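Side-chain contacts in 3-carboxy-cis,cis-muconate cycloisomerase (Acinetobacter calcoaceticus, PDB 1Q5N), which is a cycloisomerase of the fumarase/aspartase superfamily, whose members are mostly helical enzymes that assemble as tetramers: residues M254-D257 with W258-M262; D347-K350 with G351-V354. All coordinates share one frame; numbering follows the deposited sequence.

Contact 1: M254-D257 with W258-M262; sequences MARD and WSLMM
The indole of W258 lies back along its own helix and rests one face on A255, whose CA stands 3.5 Å from the centroid of the six-membered ring, 11° off the ring normal: a CH-pi contact. Near the same six-membered ring, A255 CB approaches W258 CH2 at 3.9 Å and M254 CB approaches W258 CZ3 at 4.1 Å. The fold-back comes from an unusual first torsion, with CG between the backbone N and the carbonyl carbon (chi1 83°). Alanine suits the position beneath, since its methyl group is small enough for the broad ring to come down onto CA. The backbone keeps its helical bonds, among them W258 N to M254 O at 2.9 Å. The next residue, S259, places OG 2.9 Å from A255 O and 3.2 Å from R256 O; which of the two carbonyls takes its one proton is not settled. A water donates to S259 OG and weakly accepts from R256 NE, while L260 CD1 packs against R256 CD at 4.0 Å. The polar ends find partners beyond the turn: W258 NE1 in E271, R256 in E316 of the second subunit, and D257 in K253 and the backbone of H317 in that subunit. A buried helix end thus pairs its polar groups with its own carbonyls, a water, side chains of its own chain and the second subunit, while the indole adds apolar packing over the backbone.

Contact 2: D347-K350 with G351-V354; sequences DVLK and GMEV
Contact 2 is the C-terminal end of a helix: the last turn of helix 323-351 gives way through G351 and M352 to the short strand 353-354. A regular helical bond persists at this point, from G351 N to D347 O at 3.0 Å with an N-H...O angle of 156°. G351 brings no side chain to the helix end, though its backbone angles are not special to glycine. The next residue leaves the helix, M352 taking an extended backbone, yet its side chain turns back over the turn just finished. CG stands opposite the backbone N (chi1 -173°) and the bend at chi3 (-36°) brings the methyl inward, putting M352 CE 3.4 Å from L349 O and 4.0 Å from L349 CD2. The two side chains lie side by side and point the same way, so the flexible thioether ends against a leucine branch; M352 CB also comes to 3.1 Å from V348 O. L349 packs on F177 and on M254 of helix 235-261, whereas K350 runs out extended, its side chain touching Q135 and T139. V348 and L349 are therefore buried against neighbouring helices, while D347 and K350 are exposed, and L349 O, in the last turn of the helix, receives a hydrogen bond from the side chain of Q143 as well as the cover of the methionine methyl.

In the fold
Going from the N terminus, the chain reaches contact 1 near the end of helix 235-261, and only much later contact 2, at the end of helix 323-351. Each is local and closes no large loop; they follow in series, neither nesting nor crossing. Their centres are about 12 Å apart, and they touch directly: W258 CZ2 meets V348 CG2 at 3.7 Å and M254 CE meets L349 CD2 at 3.8 Å, joining the two helix ends by apolar packing. Beyond them, strand 353-354 pairs antiparallel with strand 269-270, linking what follows each helix. Contact 1 also faces neighbouring subunits, whereas contact 2 packs within its own chain, against helices 110-146 and 166-191.

Contact 1: M254-D257 with W258-M262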
ATOM      1  N   MET A 254     -14.984 -11.560   9.256  1.00 27.21           N
ATOM      2  CA  MET A 254     -15.567 -12.726   9.915  1.00 26.00           C
ATOM      3  C   MET A 254     -14.493 -13.451  10.766  1.00 26.43           C
ATOM      4  O   MET A 254     -14.754 -13.826  11.903  1.00 25.09           O
ATOM      5  CB  MET A 254     -16.143 -13.654   8.851  1.00 26.55           C
ATOM      6  CG  MET A 254     -17.283 -12.982   8.058  1.00 28.10           C
ATOM      7  SD  MET A 254     -17.689 -14.012   6.657  1.00 30.60           S
ATOM      8  CE  MET A 254     -18.291 -15.536   7.474  1.00 31.31           C
ATOM      9  N   ALA A 255     -13.285 -13.608  10.221  1.00 24.85           N
ATOM     10  CA  ALA A 255     -12.209 -14.293  10.940  1.00 26.45           C
ATOM     11  C   ALA A 255     -11.802 -13.476  12.188  1.00 26.29           C
ATOM     12  O   ALA A 255     -11.438 -14.051  13.233  1.00 24.94           O
ATOM     13  CB  ALA A 255     -10.948 -14.495  10.009  1.00 25.85           C
ATOM     14  N   ARG A 256     -11.812 -12.146  12.073  1.00 25.60           N
ATOM     15  CA  ARG A 256     -11.492 -11.343  13.265  1.00 27.12           C
ATOM     16  C   ARG A 256     -12.542 -11.685  14.342  1.00 25.89           C
ATOM     17  O   ARG A 256     -12.190 -11.940  15.480  1.00 26.93           O
ATOM     18  CB  ARG A 256     -11.531  -9.836  12.945  1.00 26.49           C
ATOM     19  CG  ARG A 256     -11.491  -8.840  14.159  1.00 28.06           C
ATOM     20  CD  ARG A 256     -10.269  -8.996  15.082  1.00 28.85           C
ATOM     21  NE  ARG A 256      -8.990  -9.077  14.387  1.00 34.43           N
ATOM     22  CZ  ARG A 256      -8.384  -8.060  13.769  1.00 35.80           C
ATOM     23  NH1 ARG A 256      -8.950  -6.834  13.738  1.00 38.54           N
ATOM     24  NH2 ARG A 256      -7.181  -8.248  13.237  1.00 33.06           N
ATOM     25  N   ASP A 257     -13.817 -11.699  13.965  1.00 26.13           N
ATOM     26  CA  ASP A 257     -14.893 -11.990  14.910  1.00 28.63           C
ATOM     27  C   ASP A 257     -14.865 -13.407  15.543  1.00 28.67           C
ATOM     28  O   ASP A 257     -14.923 -13.530  16.781  1.00 27.59           O
ATOM     29  CB  ASP A 257     -16.290 -11.751  14.272  1.00 28.12           C
ATOM     30  CG  ASP A 257     -16.578 -10.287  14.045  1.00 31.21           C
ATOM     31  OD1 ASP A 257     -15.819  -9.414  14.546  1.00 33.61           O
ATOM     32  OD2 ASP A 257     -17.563  -9.975  13.372  1.00 34.84           O
ATOM     33  N   TRP A 258     -14.738 -14.464  14.733  1.00 26.81           N
ATOM     34  CA  TRP A 258     -14.782 -15.760  15.353  1.00 26.81           C
ATOM     35  C   TRP A 258     -13.531 -16.031  16.183  1.00 27.80           C
ATOM     36  O   TRP A 258     -13.615 -16.736  17.198  1.00 27.73           O
ATOM     37  CB  TRP A 258     -15.110 -16.892  14.328  1.00 25.30           C
ATOM     38  CG  TRP A 258     -13.960 -17.430  13.515  1.00 25.77           C
ATOM     39  CD1 TRP A 258     -12.871 -18.077  13.990  1.00 25.56           C
ATOM     40  CD2 TRP A 258     -13.825 -17.429  12.078  1.00 23.60           C
ATOM     41  NE1 TRP A 258     -12.066 -18.492  12.966  1.00 24.91           N
ATOM     42  CE2 TRP A 258     -12.625 -18.113  11.777  1.00 23.60           C
ATOM     43  CE3 TRP A 258     -14.610 -16.925  11.028  1.00 24.47           C
ATOM     44  CZ2 TRP A 258     -12.164 -18.320  10.454  1.00 22.74           C
ATOM     45  CZ3 TRP A 258     -14.151 -17.126   9.702  1.00 24.41           C
ATOM     46  CH2 TRP A 258     -12.936 -17.821   9.441  1.00 24.48           C
ATOM     47  N   SER A 259     -12.380 -15.452  15.829  1.00 27.08           N
ATOM     48  CA  SER A 259     -11.203 -15.738  16.674  1.00 25.48           C
ATOM     49  C   SER A 259     -11.337 -14.958  17.985  1.00 25.73           C
ATOM     50  O   SER A 259     -10.832 -15.378  19.013  1.00 25.40           O
ATOM     51  CB  SER A 259      -9.878 -15.410  15.948  1.00 24.64           C
ATOM     52  OG  SER A 259      -9.763 -14.050  15.590  1.00 25.55           O
ATOM     53  N   LEU A 260     -12.013 -13.809  17.960  1.00 26.43           N
ATOM     54  CA  LEU A 260     -12.210 -13.067  19.215  1.00 28.12           C
ATOM     55  C   LEU A 260     -13.186 -13.901  20.092  1.00 29.09           C
ATOM     56  O   LEU A 260     -13.074 -13.937  21.336  1.00 30.04           O
ATOM     57  CB  LEU A 260     -12.830 -11.685  18.971  1.00 26.87           C
ATOM     58  CG  LEU A 260     -11.860 -10.589  18.503  1.00 30.82           C
ATOM     59  CD1 LEU A 260     -12.667  -9.313  18.258  1.00 28.24           C
ATOM     60  CD2 LEU A 260     -10.767 -10.341  19.553  1.00 29.38           C
ATOM     61  N   MET A 261     -14.135 -14.572  19.440  1.00 27.35           N
ATOM     62  CA  MET A 261     -15.104 -15.374  20.182  1.00 28.93           C
ATOM     63  C   MET A 261     -14.479 -16.673  20.704  1.00 28.46           C
ATOM     64  O   MET A 261     -15.079 -17.360  21.508  1.00 29.98           O
ATOM     65  CB  MET A 261     -16.353 -15.647  19.315  1.00 26.35           C
ATOM     66  CG  MET A 261     -17.166 -14.385  19.047  1.00 28.91           C
ATOM     67  SD  MET A 261     -18.539 -14.617  17.817  1.00 35.96           S
ATOM     68  CE  MET A 261     -19.575 -15.410  18.781  1.00 37.25           C
ATOM     69  N   MET A 262     -13.284 -16.996  20.232  1.00 27.77           N
ATOM     70  CA  MET A 262     -12.575 -18.171  20.675  1.00 29.15           C
ATOM     71  C   MET A 262     -11.602 -17.844  21.805  1.00 30.04           C
ATOM     72  O   MET A 262     -10.927 -18.769  22.297  1.00 30.27           O
ATOM     73  CB  MET A 262     -11.745 -18.778  19.539  1.00 30.62           C
ATOM     74  CG  MET A 262     -12.376 -19.895  18.822  1.00 34.53           C
ATOM     75  SD  MET A 262     -11.397 -20.499  17.415  1.00 38.74           S
ATOM     76  CE  MET A 262     -10.371 -21.737  18.200  1.00 30.61           C
TER
HETATM   77  O   HOH W   1      -8.469 -11.425  15.816  1.00 34.34           O

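Contact 2: D347-K350 with G351-V354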
ATOM      1  N   ASP A 347     -15.119 -23.977   5.500  1.00 36.09           N
ATOM      2  CA  ASP A 347     -14.924 -25.015   6.519  1.00 38.75           C
ATOM      3  C   ASP A 347     -15.450 -24.576   7.899  1.00 37.92           C
ATOM      4  O   ASP A 347     -16.116 -25.346   8.588  1.00 39.70           O
ATOM      5  CB  ASP A 347     -13.442 -25.342   6.713  1.00 41.93           C
ATOM      6  CG  ASP A 347     -12.893 -26.164   5.618  1.00 46.91           C
ATOM      7  OD1 ASP A 347     -13.710 -26.644   4.790  1.00 50.85           O
ATOM      8  OD2 ASP A 347     -11.643 -26.331   5.575  1.00 49.30           O
ATOM      9  N   VAL A 348     -15.117 -23.346   8.301  1.00 35.60           N
ATOM     10  CA  VAL A 348     -15.540 -22.823   9.585  1.00 33.58           C
ATOM     11  C   VAL A 348     -17.053 -22.597   9.646  1.00 34.93           C
ATOM     12  O   VAL A 348     -17.673 -22.914  10.662  1.00 33.32           O
ATOM     13  CB  VAL A 348     -14.770 -21.480   9.934  1.00 31.39           C
ATOM     14  CG1 VAL A 348     -15.412 -20.770  11.157  1.00 31.52           C
ATOM     15  CG2 VAL A 348     -13.322 -21.777  10.205  1.00 30.34           C
ATOM     16  N   LEU A 349     -17.654 -22.034   8.584  1.00 36.25           N
ATOM     17  CA  LEU A 349     -19.092 -21.791   8.603  1.00 38.43           C
ATOM     18  C   LEU A 349     -19.866 -23.100   8.698  1.00 40.63           C
ATOM     19  O   LEU A 349     -20.925 -23.134   9.312  1.00 41.54           O
ATOM     20  CB  LEU A 349     -19.559 -21.056   7.366  1.00 37.18           C
ATOM     21  CG  LEU A 349     -19.285 -19.565   7.289  1.00 39.87           C
ATOM     22  CD1 LEU A 349     -19.673 -19.062   5.885  1.00 40.19           C
ATOM     23  CD2 LEU A 349     -20.055 -18.816   8.332  1.00 39.04           C
ATOM     24  N   LYS A 350     -19.330 -24.166   8.098  1.00 42.02           N
ATOM     25  CA  LYS A 350     -19.970 -25.464   8.122  1.00 44.50           C
ATOM     26  C   LYS A 350     -19.816 -26.238   9.418  1.00 44.58           C
ATOM     27  O   LYS A 350     -20.782 -26.834   9.869  1.00 43.57           O
ATOM     28  CB  LYS A 350     -19.455 -26.352   7.000  1.00 46.61           C
ATOM     29  CG  LYS A 350     -20.057 -26.030   5.641  1.00 51.62           C
ATOM     30  CD  LYS A 350     -19.520 -26.985   4.574  1.00 54.71           C
ATOM     31  CE  LYS A 350     -20.294 -26.794   3.296  1.00 57.88           C
ATOM     32  NZ  LYS A 350     -19.742 -27.668   2.219  1.00 62.09           N
ATOM     33  N   GLY A 351     -18.624 -26.229  10.009  1.00 43.01           N
ATOM     34  CA  GLY A 351     -18.420 -27.016  11.218  1.00 43.11           C
ATOM     35  C   GLY A 351     -18.261 -26.244  12.510  1.00 43.08           C
ATOM     36  O   GLY A 351     -17.726 -26.740  13.495  1.00 43.03           O
ATOM     37  N   MET A 352     -18.701 -25.001  12.455  1.00 42.94           N
ATOM     38  CA  MET A 352     -18.686 -24.056  13.556  1.00 43.19           C
ATOM     39  C   MET A 352     -19.329 -24.670  14.827  1.00 43.11           C
ATOM     40  O   MET A 352     -20.452 -25.162  14.783  1.00 41.17           O
ATOM     41  CB  MET A 352     -19.518 -22.877  13.108  1.00 44.90           C
ATOM     42  CG  MET A 352     -19.526 -21.702  14.006  1.00 50.48           C
ATOM     43  SD  MET A 352     -20.871 -20.560  13.517  1.00 55.71           S
ATOM     44  CE  MET A 352     -20.873 -20.693  11.723  1.00 53.91           C
ATOM     45  N   GLU A 353     -18.633 -24.594  15.953  1.00 41.38           N
ATOM     46  CA  GLU A 353     -19.121 -25.112  17.230  1.00 41.78           C
ATOM     47  C   GLU A 353     -19.647 -23.936  18.100  1.00 39.81           C
ATOM     48  O   GLU A 353     -18.884 -23.057  18.495  1.00 38.82           O
ATOM     49  CB  GLU A 353     -17.954 -25.765  17.919  1.00 44.93           C
ATOM     50  CG  GLU A 353     -18.124 -27.114  18.427  1.00 52.13           C
ATOM     51  CD  GLU A 353     -16.777 -27.597  18.996  1.00 57.73           C
ATOM     52  OE1 GLU A 353     -15.924 -28.064  18.169  1.00 60.34           O
ATOM     53  OE2 GLU A 353     -16.572 -27.466  20.252  1.00 58.33           O
ATOM     54  N   VAL A 354     -20.935 -23.916  18.411  1.00 37.01           N
ATOM     55  CA  VAL A 354     -21.498 -22.827  19.203  1.00 36.50           C
ATOM     56  C   VAL A 354     -21.613 -23.276  20.659  1.00 37.27           C
ATOM     57  O   VAL A 354     -22.115 -24.355  20.918  1.00 37.28           O
ATOM     58  CB  VAL A 354     -22.890 -22.448  18.654  1.00 36.61           C
ATOM     59  CG1 VAL A 354     -23.554 -21.343  19.512  1.00 36.35           C
ATOM     60  CG2 VAL A 354     -22.748 -21.998  17.189  1.00 37.58           C
TER